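Local atomic coordinates of Non-structural protein 3 (Porcine deltacoronavirus, PDB entry 6LN0), a protein that combines a macro domain, which probably binds ADP-ribose, with a papain-like peptidase domain that probably cleaves the viral polyprotein. Residues A[29-34]-A[116-121]; A[238-243]-A[255-260]. All blocks are in the same frame, centred on the assembly; numbering follows the deposited sequence.

Interaction 1: residues A[29-34]-A[116-121]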
loop_
_atom_site.group_PDB
_atom_site.type_symbol
_atom_site.label_atom_id
_atom_site.label_comp_id
_atom_site.label_asym_id
_atom_site.label_seq_id
_atom_site.Cartn_x
_atom_site.Cartn_y
_atom_site.Cartn_z
ATOM N N SER A 29 -18.823 -36.700 14.386
ATOM C CA SER A 29 -18.689 -35.344 14.872
ATOM C C SER A 29 -18.942 -35.273 16.367
ATOM O O SER A 29 -19.605 -36.126 16.956
ATOM C CB SER A 29 -19.665 -34.423 14.140
ATOM O OG SER A 29 -19.591 -34.605 12.733
ATOM N N VAL A 30 -18.388 -34.236 16.979
ATOM C CA VAL A 30 -18.762 -33.849 18.327
ATOM C C VAL A 30 -19.855 -32.809 18.181
ATOM O O VAL A 30 -19.613 -31.707 17.686
ATOM C CB VAL A 30 -17.576 -33.297 19.116
ATOM C CG1 VAL A 30 -18.062 -32.700 20.444
ATOM C CG2 VAL A 30 -16.568 -34.402 19.346
ATOM N N LEU A 31 -21.066 -33.170 18.584
ATOM C CA LEU A 31 -22.192 -32.256 18.524
ATOM C C LEU A 31 -22.290 -31.556 19.862
ATOM O O LEU A 31 -22.462 -32.219 20.892
ATOM C CB LEU A 31 -23.474 -33.016 18.202
ATOM C CG LEU A 31 -24.770 -32.229 18.188
ATOM C CD1 LEU A 31 -24.786 -31.271 17.003
ATOM C CD2 LEU A 31 -25.945 -33.193 18.119
ATOM N N VAL A 32 -22.166 -30.226 19.858
ATOM C CA VAL A 32 -22.241 -29.451 21.091
ATOM C C VAL A 32 -23.696 -29.144 21.421
ATOM O O VAL A 32 -24.477 -28.736 20.555
ATOM C CB VAL A 32 -21.422 -28.147 21.000
ATOM C CG1 VAL A 32 -21.477 -27.450 22.331
ATOM C CG2 VAL A 32 -19.970 -28.417 20.628
ATOM N N ASN A 33 -24.044 -29.301 22.691
ATOM C CA ASN A 33 -25.404 -29.085 23.189
ATOM C C ASN A 33 -25.386 -27.949 24.199
ATOM O O ASN A 33 -24.856 -28.121 25.314
ATOM C CB ASN A 33 -25.955 -30.362 23.829
ATOM C CG ASN A 33 -27.383 -30.201 24.368
ATOM O OD1 ASN A 33 -27.670 -29.341 25.218
ATOM N ND2 ASN A 33 -28.282 -31.058 23.889
ATOM N N PRO A 34 -25.943 -26.795 23.883
ATOM C CA PRO A 34 -25.943 -25.677 24.835
ATOM C C PRO A 34 -27.084 -25.842 25.829
ATOM O O PRO A 34 -28.261 -25.699 25.484
ATOM C CB PRO A 34 -26.129 -24.450 23.926
ATOM C CG PRO A 34 -25.965 -24.954 22.514
ATOM C CD PRO A 34 -26.449 -26.380 22.571
ATOM N N HIS A 116 -14.114 -32.975 14.584
ATOM C CA HIS A 116 -15.035 -32.130 13.835
ATOM C C HIS A 116 -16.169 -31.695 14.754
ATOM O O HIS A 116 -16.999 -32.511 15.161
ATOM C CB HIS A 116 -15.602 -32.841 12.613
ATOM C CG HIS A 116 -16.767 -32.116 12.014
ATOM N ND1 HIS A 116 -18.009 -32.695 11.852
ATOM C CD2 HIS A 116 -16.889 -30.835 11.587
ATOM C CE1 HIS A 116 -18.836 -31.812 11.321
ATOM N NE2 HIS A 116 -18.183 -30.675 11.151
ATOM N N TYR A 117 -16.228 -30.408 15.046
ATOM C CA TYR A 117 -17.210 -29.854 15.959
ATOM C C TYR A 117 -18.380 -29.261 15.188
ATOM O O TYR A 117 -18.199 -28.637 14.137
ATOM C CB TYR A 117 -16.573 -28.778 16.828
ATOM C CG TYR A 117 -15.582 -29.317 17.826
ATOM C CD1 TYR A 117 -15.999 -29.740 19.084
ATOM C CD2 TYR A 117 -14.230 -29.389 17.525
ATOM C CE1 TYR A 117 -15.101 -30.233 20.014
ATOM C CE2 TYR A 117 -13.326 -29.885 18.452
ATOM C CZ TYR A 117 -13.764 -30.302 19.692
ATOM O OH TYR A 117 -12.874 -30.785 20.622
ATOM N N VAL A 118 -19.581 -29.454 15.720
ATOM C CA VAL A 118 -20.783 -28.822 15.202
ATOM C C VAL A 118 -21.352 -28.010 16.344
ATOM O O VAL A 118 -21.671 -28.562 17.403
ATOM C CB VAL A 118 -21.793 -29.849 14.676
ATOM C CG1 VAL A 118 -23.022 -29.170 14.180
ATOM C CG2 VAL A 118 -21.164 -30.668 13.569
ATOM N N ILE A 119 -21.425 -26.697 16.163
ATOM C CA ILE A 119 -21.742 -25.846 17.301
ATOM C C ILE A 119 -22.895 -24.908 16.955
ATOM O O ILE A 119 -22.755 -24.031 16.089
ATOM C CB ILE A 119 -20.505 -25.056 17.765
ATOM C CG1 ILE A 119 -19.273 -25.959 17.813
ATOM C CG2 ILE A 119 -20.729 -24.454 19.130
ATOM C CD1 ILE A 119 -18.145 -25.410 18.662
ATOM N N PRO A 120 -24.061 -25.087 17.571
ATOM C CA PRO A 120 -25.030 -23.988 17.637
ATOM C C PRO A 120 -24.391 -22.790 18.322
ATOM O O PRO A 120 -23.806 -22.918 19.401
ATOM C CB PRO A 120 -26.174 -24.573 18.478
ATOM C CG PRO A 120 -25.586 -25.828 19.136
ATOM C CD PRO A 120 -24.600 -26.332 18.142
ATOM N N ILE A 121 -24.503 -21.620 17.688
ATOM C CA ILE A 121 -23.936 -20.413 18.278
ATOM C C ILE A 121 -24.503 -20.235 19.674
ATOM O O ILE A 121 -25.717 -20.361 19.890
ATOM C CB ILE A 121 -24.220 -19.198 17.387
ATOM C CG1 ILE A 121 -23.529 -19.378 16.043
ATOM C CG2 ILE A 121 -23.760 -17.919 18.059
ATOM C CD1 ILE A 121 -24.148 -18.569 14.968
#
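Strands 29-34 and 117-120 run parallel, with their axes 4.9 Å apart at closest approach. Three main-chain hydrogen bonds join them. Val30 uses both its groups: its N donates to His116 O (2.9 Å), and its O accepts from Val118 N (3.0 Å). Val32 N then donates to Val118 O, nearly along the C=O axis and almost straight (172° at the hydrogen).

One side-chain hydrogen bond closes the start of the pair. Ser29 OG lies 2.6 Å from His116 ND1, at the imidazole edge and in plane. His116 NE2 bonds Thr150 OG1, so both ring nitrogens are bonded. Ser29 OG also bonds Asp27 N.

The remaining contacts are apolar. On one face Val30 CG1 lies 3.9 Å from Tyr117 CD1, the two side chains side by side. On the other face the Leu31 and Val118 side chains cross obliquely, CD1 against CG1. Further along, Val32 CG2 lies 3.8 Å from Ile119 CG1, again side by side. Pro34 and Pro120 meet CG to CG at 3.5 Å.

The pair forms the middle of the macro domain's central sheet. Strand 83-89 pairs with 29-34, strand 146-152 flanks 117-120, and helix 44-53 covers Leu31 and Pro120.

Interaction 2: residues A[238-243]-A[255-260]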
loop_
_atom_site.group_PDB
_atom_site.type_symbol
_atom_site.label_atom_id
_atom_site.label_comp_id
_atom_site.label_asym_id
_atom_site.label_seq_id
_atom_site.Cartn_x
_atom_site.Cartn_y
_atom_site.Cartn_z
ATOM N N CYS A 238 1.469 16.534 -5.904
ATOM C CA CYS A 238 0.531 17.104 -6.864
ATOM C C CYS A 238 -0.494 18.023 -6.214
ATOM O O CYS A 238 -1.164 18.792 -6.917
ATOM C CB CYS A 238 -0.142 15.955 -7.615
ATOM S SG CYS A 238 0.901 15.390 -8.906
ATOM N N HIS A 239 -0.621 17.973 -4.894
ATOM C CA HIS A 239 -1.578 18.808 -4.182
ATOM C C HIS A 239 -1.022 20.173 -3.794
ATOM O O HIS A 239 -1.800 21.058 -3.415
ATOM C CB HIS A 239 -2.086 18.077 -2.928
ATOM C CG HIS A 239 -2.917 16.875 -3.242
ATOM N ND1 HIS A 239 -4.287 16.867 -3.105
ATOM C CD2 HIS A 239 -2.577 15.652 -3.714
ATOM C CE1 HIS A 239 -4.754 15.687 -3.466
ATOM N NE2 HIS A 239 -3.737 14.935 -3.843
ATOM N N HIS A 240 0.288 20.372 -3.884
ATOM C CA HIS A 240 0.854 21.680 -3.577
ATOM C C HIS A 240 0.335 22.725 -4.548
ATOM O O HIS A 240 0.250 22.485 -5.756
ATOM C CB HIS A 240 2.374 21.623 -3.644
ATOM C CG HIS A 240 3.051 22.444 -2.599
ATOM N ND1 HIS A 240 3.769 23.585 -2.901
ATOM C CD2 HIS A 240 3.127 22.293 -1.255
ATOM C CE1 HIS A 240 4.268 24.095 -1.789
ATOM N NE2 HIS A 240 3.893 23.332 -0.777
ATOM N N LYS A 241 -0.024 23.887 -4.022
ATOM C CA LYS A 241 -0.420 25.010 -4.872
ATOM C C LYS A 241 0.811 25.847 -5.204
ATOM O O LYS A 241 1.585 26.203 -4.311
ATOM C CB LYS A 241 -1.506 25.859 -4.195
ATOM C CG LYS A 241 -2.742 25.037 -3.730
ATOM C CD LYS A 241 -4.034 25.886 -3.645
ATOM C CE LYS A 241 -5.158 25.183 -2.853
ATOM N NZ LYS A 241 -6.263 24.610 -3.705
ATOM N N TRP A 242 1.016 26.121 -6.488
ATOM C CA TRP A 242 2.099 26.985 -6.942
ATOM C C TRP A 242 1.539 28.110 -7.792
ATOM O O TRP A 242 0.410 28.044 -8.283
ATOM C CB TRP A 242 3.133 26.252 -7.799
ATOM C CG TRP A 242 3.667 24.966 -7.284
ATOM C CD1 TRP A 242 3.272 23.716 -7.662
ATOM C CD2 TRP A 242 4.739 24.783 -6.344
ATOM N NE1 TRP A 242 4.017 22.773 -7.004
ATOM C CE2 TRP A 242 4.923 23.399 -6.188
ATOM C CE3 TRP A 242 5.551 25.651 -5.617
ATOM C CZ2 TRP A 242 5.881 22.863 -5.332
ATOM C CZ3 TRP A 242 6.501 25.116 -4.764
ATOM C CH2 TRP A 242 6.661 23.737 -4.631
ATOM N N VAL A 243 2.366 29.130 -8.011
ATOM C CA VAL A 243 2.051 30.201 -8.948
ATOM C C VAL A 243 3.113 30.214 -10.044
ATOM O O VAL A 243 4.318 30.244 -9.755
ATOM C CB VAL A 243 1.962 31.559 -8.223
ATOM C CG1 VAL A 243 2.257 32.730 -9.178
ATOM C CG2 VAL A 243 0.595 31.706 -7.518
ATOM N N GLN A 255 8.968 32.059 -6.731
ATOM C CA GLN A 255 9.781 31.570 -5.623
ATOM C C GLN A 255 8.901 31.242 -4.415
ATOM O O GLN A 255 7.989 31.997 -4.060
ATOM C CB GLN A 255 10.845 32.619 -5.269
ATOM C CG GLN A 255 11.557 32.440 -3.934
ATOM C CD GLN A 255 12.363 31.154 -3.849
ATOM O OE1 GLN A 255 13.264 30.914 -4.659
ATOM N NE2 GLN A 255 12.045 30.313 -2.849
ATOM N N LYS A 256 9.169 30.092 -3.793
ATOM C CA LYS A 256 8.338 29.583 -2.706
ATOM C C LYS A 256 8.892 28.276 -2.163
ATOM O O LYS A 256 9.241 27.382 -2.941
ATOM C CB LYS A 256 6.903 29.354 -3.181
ATOM C CG LYS A 256 6.009 28.674 -2.160
ATOM C CD LYS A 256 4.559 28.966 -2.463
ATOM C CE LYS A 256 3.668 27.839 -2.007
ATOM N NZ LYS A 256 2.227 28.124 -2.296
ATOM N N ASP A 257 8.981 28.154 -0.839
ATOM C CA ASP A 257 9.261 26.871 -0.192
ATOM C C ASP A 257 10.562 26.242 -0.694
ATOM O O ASP A 257 10.656 25.017 -0.858
ATOM C CB ASP A 257 8.096 25.897 -0.385
ATOM C CG ASP A 257 6.898 26.226 0.479
ATOM O OD1 ASP A 257 7.067 26.310 1.716
ATOM O OD2 ASP A 257 5.782 26.375 -0.080
ATOM N N ASN A 258 11.569 27.076 -0.955
ATOM C CA ASN A 258 12.887 26.628 -1.393
ATOM C C ASN A 258 12.865 25.986 -2.767
ATOM O O ASN A 258 13.732 25.171 -3.080
ATOM C CB ASN A 258 13.511 25.640 -0.408
ATOM C CG ASN A 258 14.264 26.317 0.681
ATOM O OD1 ASN A 258 14.135 27.526 0.870
ATOM N ND2 ASN A 258 15.059 25.547 1.424
ATOM N N ASN A 259 11.892 26.319 -3.594
ATOM C CA ASN A 259 11.784 25.691 -4.899
ATOM C C ASN A 259 12.696 26.336 -5.966
ATOM O O ASN A 259 12.431 26.147 -7.159
ATOM C CB ASN A 259 10.324 25.723 -5.367
ATOM C CG ASN A 259 9.841 27.129 -5.666
ATOM O OD1 ASN A 259 10.509 28.105 -5.317
ATOM N ND2 ASN A 259 8.686 27.243 -6.322
ATOM N N CYS A 260 13.728 27.104 -5.593
ATOM C CA CYS A 260 14.470 27.831 -6.626
ATOM C C CYS A 260 15.290 26.882 -7.482
ATOM O O CYS A 260 15.423 27.100 -8.693
ATOM C CB CYS A 260 15.347 28.931 -6.000
ATOM S SG CYS A 260 16.520 28.385 -4.735
#
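Neither segment is a regular strand or helix. Segment 238-243 runs as a loop from helix 228-237 into strand 244-247. Segment 255-260 makes a type I' turn from Lys256 to Asn259, with positive phi at Asp257 and Asn258, and ends on the first residue of helix 260-270. The backbones stay apart: the nearest CA atoms, those of Trp242 and Lys256, are 8.0 Å apart. Side chains bridge the gap.

The one hydrogen bond across it comes from Lys256. The extended chain carries Lys256 NZ to Lys241 O at 2.9 Å, approaching from above the carbonyl plane. On the way, Lys256 CE meets His240 CE1 tip to tip.

His240 turns an edge to Asp257. His240 CE1 lies 3.2 Å from Asp257 OD2, near the imidazole plane, and the ring and carboxylate planes are 68° apart. The carboxylate could favour a protonated histidine, while the Lys256 amine nearby would probably oppose it. The edge bearing ND1 rests over one face of the Trp242 indole, offset toward the rim.

Trp242 CZ3 meets Asn259 ND2 at 3.4 Å. The two side chains meet tip to tip, with the amide and indole planes only 12° apart. Asn259 CG takes the crowded position between N and C (chi1 68°). From there Asn259 OD1 accepts from Lys256 N (2.8 Å) and ND2 donates to Lys254 O, two bonds that probably set the amide's rotation.

Helix 293-302 packs on Trp242 through Asn293 and Val296, and on Asn259 through Tyr300. Leu253 of strand 250-253 touches both residues. Cys260 opens helix 260-270 and touches His398 of strand 398-402, consistent with the cysteine-histidine pair of papain-like peptidases.

Overall arrangement
The two contacts belong to different domains. Interaction 1 lies in the macro domain and interaction 2 in the papain-like peptidase region. They come one after the other along the chain and sit on opposite sides of its centre. Their centres are about 65 Å apart and their nearest atoms about 43 Å, so they do not touch. Interaction 1 is buried in a sheet; interaction 2 is partly buried and joins loops. Interaction 2 is the one next to the probable peptidase centre, since segment 255-260 ends at Cys260. The zinc ion is held by Cys334, Cys335, Cys360 and Cys363, so neither contact supplies a ligand.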